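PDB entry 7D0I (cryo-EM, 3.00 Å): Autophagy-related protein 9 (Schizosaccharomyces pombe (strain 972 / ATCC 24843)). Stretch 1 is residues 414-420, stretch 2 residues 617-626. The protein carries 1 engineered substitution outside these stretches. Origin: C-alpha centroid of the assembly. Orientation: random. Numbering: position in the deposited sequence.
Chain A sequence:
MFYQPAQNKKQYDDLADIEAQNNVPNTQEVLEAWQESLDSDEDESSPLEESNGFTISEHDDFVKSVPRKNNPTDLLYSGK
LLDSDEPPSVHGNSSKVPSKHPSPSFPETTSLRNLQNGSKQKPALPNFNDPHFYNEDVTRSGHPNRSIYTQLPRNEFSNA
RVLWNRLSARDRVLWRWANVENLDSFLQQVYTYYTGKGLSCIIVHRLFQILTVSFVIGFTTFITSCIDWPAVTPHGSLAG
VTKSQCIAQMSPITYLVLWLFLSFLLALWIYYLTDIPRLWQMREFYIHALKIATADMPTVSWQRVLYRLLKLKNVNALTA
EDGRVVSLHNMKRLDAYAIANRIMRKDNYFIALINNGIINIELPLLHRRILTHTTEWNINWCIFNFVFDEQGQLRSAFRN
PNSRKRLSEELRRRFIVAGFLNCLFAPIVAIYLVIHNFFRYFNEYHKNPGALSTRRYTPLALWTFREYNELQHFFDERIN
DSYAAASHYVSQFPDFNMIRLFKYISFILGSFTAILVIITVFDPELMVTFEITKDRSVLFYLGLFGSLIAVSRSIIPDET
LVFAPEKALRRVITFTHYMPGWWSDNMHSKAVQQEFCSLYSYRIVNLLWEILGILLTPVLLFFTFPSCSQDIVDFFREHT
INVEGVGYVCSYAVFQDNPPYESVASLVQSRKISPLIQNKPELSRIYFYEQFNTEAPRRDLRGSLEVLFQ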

# COMPACT_ATOMS: atom_id res chain seq x y z
N ARG A 414 24.82 9.51 -52.69
CA ARG A 414 23.93 8.37 -52.51
C ARG A 414 22.47 8.78 -52.57
O ARG A 414 21.65 8.07 -53.16
CB ARG A 414 24.20 7.68 -51.18
CG ARG A 414 25.60 7.15 -51.03
CD ARG A 414 25.78 6.50 -49.69
NE ARG A 414 24.97 5.30 -49.55
CZ ARG A 414 25.36 4.09 -49.93
NH1 ARG A 414 24.57 3.05 -49.77
NH2 ARG A 414 26.56 3.93 -50.48
N PHE A 415 22.13 9.90 -51.94
CA PHE A 415 20.78 10.44 -52.06
C PHE A 415 20.42 10.69 -53.51
O PHE A 415 19.28 10.44 -53.93
CB PHE A 415 20.65 11.72 -51.25
CG PHE A 415 20.60 11.50 -49.76
CD1 PHE A 415 20.07 10.34 -49.24
CD2 PHE A 415 21.07 12.46 -48.90
CE1 PHE A 415 20.01 10.15 -47.88
CE2 PHE A 415 21.02 12.27 -47.54
CZ PHE A 415 20.50 11.12 -47.03
N ILE A 416 21.38 11.16 -54.31
CA ILE A 416 21.09 11.46 -55.71
C ILE A 416 20.83 10.18 -56.49
O ILE A 416 19.90 10.11 -57.30
CB ILE A 416 22.23 12.29 -56.32
CG1 ILE A 416 22.28 13.67 -55.67
CG2 ILE A 416 22.05 12.41 -57.81
CD1 ILE A 416 20.99 14.43 -55.74
N VAL A 417 21.65 9.15 -56.27
CA VAL A 417 21.46 7.89 -56.98
C VAL A 417 20.13 7.25 -56.59
O VAL A 417 19.41 6.70 -57.43
CB VAL A 417 22.64 6.94 -56.71
CG1 VAL A 417 22.40 5.60 -57.37
CG2 VAL A 417 23.92 7.55 -57.21
N ALA A 418 19.78 7.31 -55.30
CA ALA A 418 18.51 6.75 -54.87
C ALA A 418 17.34 7.53 -55.45
O ALA A 418 16.31 6.95 -55.80
CB ALA A 418 18.43 6.71 -53.35
N GLY A 419 17.48 8.85 -55.55
CA GLY A 419 16.44 9.63 -56.20
C GLY A 419 16.28 9.27 -57.66
O GLY A 419 15.16 9.21 -58.17
N PHE A 420 17.39 9.01 -58.35
CA PHE A 420 17.29 8.60 -59.75
C PHE A 420 16.61 7.25 -59.88
O PHE A 420 15.76 7.07 -60.76
CB PHE A 420 18.68 8.57 -60.39
CG PHE A 420 19.14 9.90 -60.89
CD1 PHE A 420 18.24 10.91 -61.15
CD2 PHE A 420 20.49 10.15 -61.09
CE1 PHE A 420 18.66 12.14 -61.61
CE2 PHE A 420 20.92 11.37 -61.55
CZ PHE A 420 20.00 12.37 -61.81
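Stretch 2 (617-626) TPVLLFFTFP

Stretch 2 lies on stretch 1 as a helix running nearly antiparallel to it. The axes of helix 414-420 and helix 617-624 come within 8.1 Å of each other, and their N-to-C directions differ by 155° (signed crossing angle -155°). The backbones are nearest at Gly419 and Pro618, whose CA atoms are 4.8 Å apart, so the far end of stretch 1 meets the start of stretch 2, while Phe415 meets Phe625 and Pro626.

Stretch 1 is a regular helix, with Gly419 N hydrogen-bonded to Phe415 O at 2.9 Å. Stretch 2 is less regular. It is kinked where the N atoms of Pro618 and Val619 have no bond to the preceding turn; proline has no amide hydrogen to give. From Leu620 to Thr624 the helix widens into a pi-type turn, in which Phe625 N reaches Leu620 O at 2.9 Å.

Glycine at 419 makes the close approach possible. An ideal CB built on Gly419 would point toward stretch 2 and fall 2.6 Å from Phe622 CE1, a clash. With only hydrogens there, the backbone itself becomes a packing surface: Gly419 CA lies over one face of the Phe622 ring, 4.0 Å from its centroid, in a CH-pi contact, and Gly419 CA is also 3.9 Å from Leu621 CB.

The CA-to-CB bond of Phe622 points sideways, but chi1 of -79° (m) and chi2 of -39° bring the ring in against the first helix. A flat ring suits this place, since its face can cover the bare glycine while its rim meets neighbours one turn apart. Phe622 CD1 touches Ile416 CD1 at 3.8 Å, and Phe622 CZ lies 3.4 Å from Phe420 CD1. Ile416 and Phe420 both start away from stretch 2, yet the ends of their side chains come nearer. Ile416 does so with both chi angles in m, its long branch carrying Ile416 CD1 to Phe622 and to within 4.4 Å of Pro626 CG. The Phe420 and Phe622 rings form an oblique pair, with centroids 5.4 Å apart and planes at 65°.

Phe415 is the aromatic counterpart on stretch 1. Its CA-to-CB bond points toward stretch 2, and chi1 of -74° (m) with chi2 of -30° places the buried ring among Leu621, Phe625 and Pro626. Phe625 CB sits over one face, 3.8 Å from the centroid of the Phe415 ring. Although Phe625 starts toward stretch 1, the end of its side chain leads away, so its CB can cover that face while the two rings meet obliquely. The compact ring of Pro626 adds Pro626 CG at 4.2 Å from Phe415 CB.

Leu621 bridges Phe415 and the small Ala418. In its mt conformation (chi1 -67°, chi2 161°) Leu621 CD2 lies 4.1 Å from Phe415 CD1, and both methyls come up to Ala418, with Leu621 CD1 at 4.3 Å and Leu621 CD2 at 4.4 Å from Ala418 CB. No hydrogen bond joins the stretches; Phe415 O and Leu621 O, 3.3 Å apart, are both acceptors. The contact rests on apolar packing.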

# COMPACT_ATOMS: atom_id res chain seq x y z
N THR A 617 8.60 10.88 -52.79
CA THR A 617 9.87 10.62 -52.12
C THR A 617 11.08 11.04 -52.95
O THR A 617 12.09 11.44 -52.36
CB THR A 617 10.02 9.16 -51.73
OG1 THR A 617 9.53 8.31 -52.77
CG2 THR A 617 9.25 8.88 -50.47
N PRO A 618 11.07 10.94 -54.28
CA PRO A 618 12.18 11.53 -55.04
C PRO A 618 12.34 13.02 -54.80
O PRO A 618 13.47 13.52 -54.86
CB PRO A 618 11.81 11.22 -56.49
CG PRO A 618 11.10 9.94 -56.38
CD PRO A 618 10.27 10.06 -55.15
N VAL A 619 11.26 13.74 -54.53
CA VAL A 619 11.39 15.15 -54.17
C VAL A 619 12.26 15.30 -52.93
O VAL A 619 13.16 16.15 -52.87
CB VAL A 619 10.00 15.78 -53.96
CG1 VAL A 619 10.13 17.10 -53.23
CG2 VAL A 619 9.32 15.98 -55.30
N LEU A 620 12.01 14.47 -51.92
CA LEU A 620 12.85 14.48 -50.72
C LEU A 620 14.28 14.10 -51.06
O LEU A 620 15.22 14.83 -50.72
CB LEU A 620 12.28 13.52 -49.68
CG LEU A 620 10.94 13.86 -49.04
CD1 LEU A 620 10.56 12.79 -48.07
CD2 LEU A 620 11.02 15.19 -48.35
N LEU A 621 14.47 12.98 -51.74
CA LEU A 621 15.82 12.50 -52.03
C LEU A 621 16.60 13.43 -52.94
O LEU A 621 17.81 13.27 -53.05
CB LEU A 621 15.74 11.11 -52.67
CG LEU A 621 15.23 10.00 -51.75
CD1 LEU A 621 14.77 8.83 -52.57
CD2 LEU A 621 16.33 9.57 -50.81
N PHE A 622 15.94 14.38 -53.60
CA PHE A 622 16.65 15.33 -54.44
C PHE A 622 16.84 16.69 -53.81
O PHE A 622 17.84 17.36 -54.09
CB PHE A 622 15.91 15.52 -55.77
CG PHE A 622 16.14 14.42 -56.76
CD1 PHE A 622 17.39 13.85 -56.90
CD2 PHE A 622 15.11 13.96 -57.55
CE1 PHE A 622 17.61 12.85 -57.81
CE2 PHE A 622 15.32 12.95 -58.46
CZ PHE A 622 16.57 12.39 -58.59
N PHE A 623 15.92 17.14 -52.96
CA PHE A 623 15.96 18.53 -52.53
C PHE A 623 16.10 18.72 -51.04
O PHE A 623 16.83 19.62 -50.61
CB PHE A 623 14.71 19.26 -53.04
CG PHE A 623 14.52 19.16 -54.52
CD1 PHE A 623 13.53 18.35 -55.05
CD2 PHE A 623 15.34 19.86 -55.38
CE1 PHE A 623 13.36 18.25 -56.41
CE2 PHE A 623 15.18 19.76 -56.75
CZ PHE A 623 14.19 18.96 -57.26
N THR A 624 15.43 17.92 -50.21
CA THR A 624 15.52 18.13 -48.77
C THR A 624 16.56 17.25 -48.10
O THR A 624 17.14 17.66 -47.09
CB THR A 624 14.17 17.87 -48.11
OG1 THR A 624 13.91 16.46 -48.09
CG2 THR A 624 13.06 18.57 -48.86
N PHE A 625 16.81 16.05 -48.63
CA PHE A 625 17.76 15.16 -47.97
C PHE A 625 19.21 15.59 -48.16
O PHE A 625 19.96 15.59 -47.18
CB PHE A 625 17.55 13.71 -48.43
CG PHE A 625 16.42 13.02 -47.72
CD1 PHE A 625 15.70 13.65 -46.74
CD2 PHE A 625 16.10 11.72 -48.05
CE1 PHE A 625 14.67 13.01 -46.10
CE2 PHE A 625 15.07 11.08 -47.41
CZ PHE A 625 14.36 11.72 -46.44
N PRO A 626 19.67 15.94 -49.37
CA PRO A 626 21.08 16.36 -49.49
C PRO A 626 21.43 17.55 -48.61
O PRO A 626 22.49 17.55 -47.97
CB PRO A 626 21.21 16.69 -50.97
CG PRO A 626 20.21 15.84 -51.62
CD PRO A 626 19.04 15.84 -50.69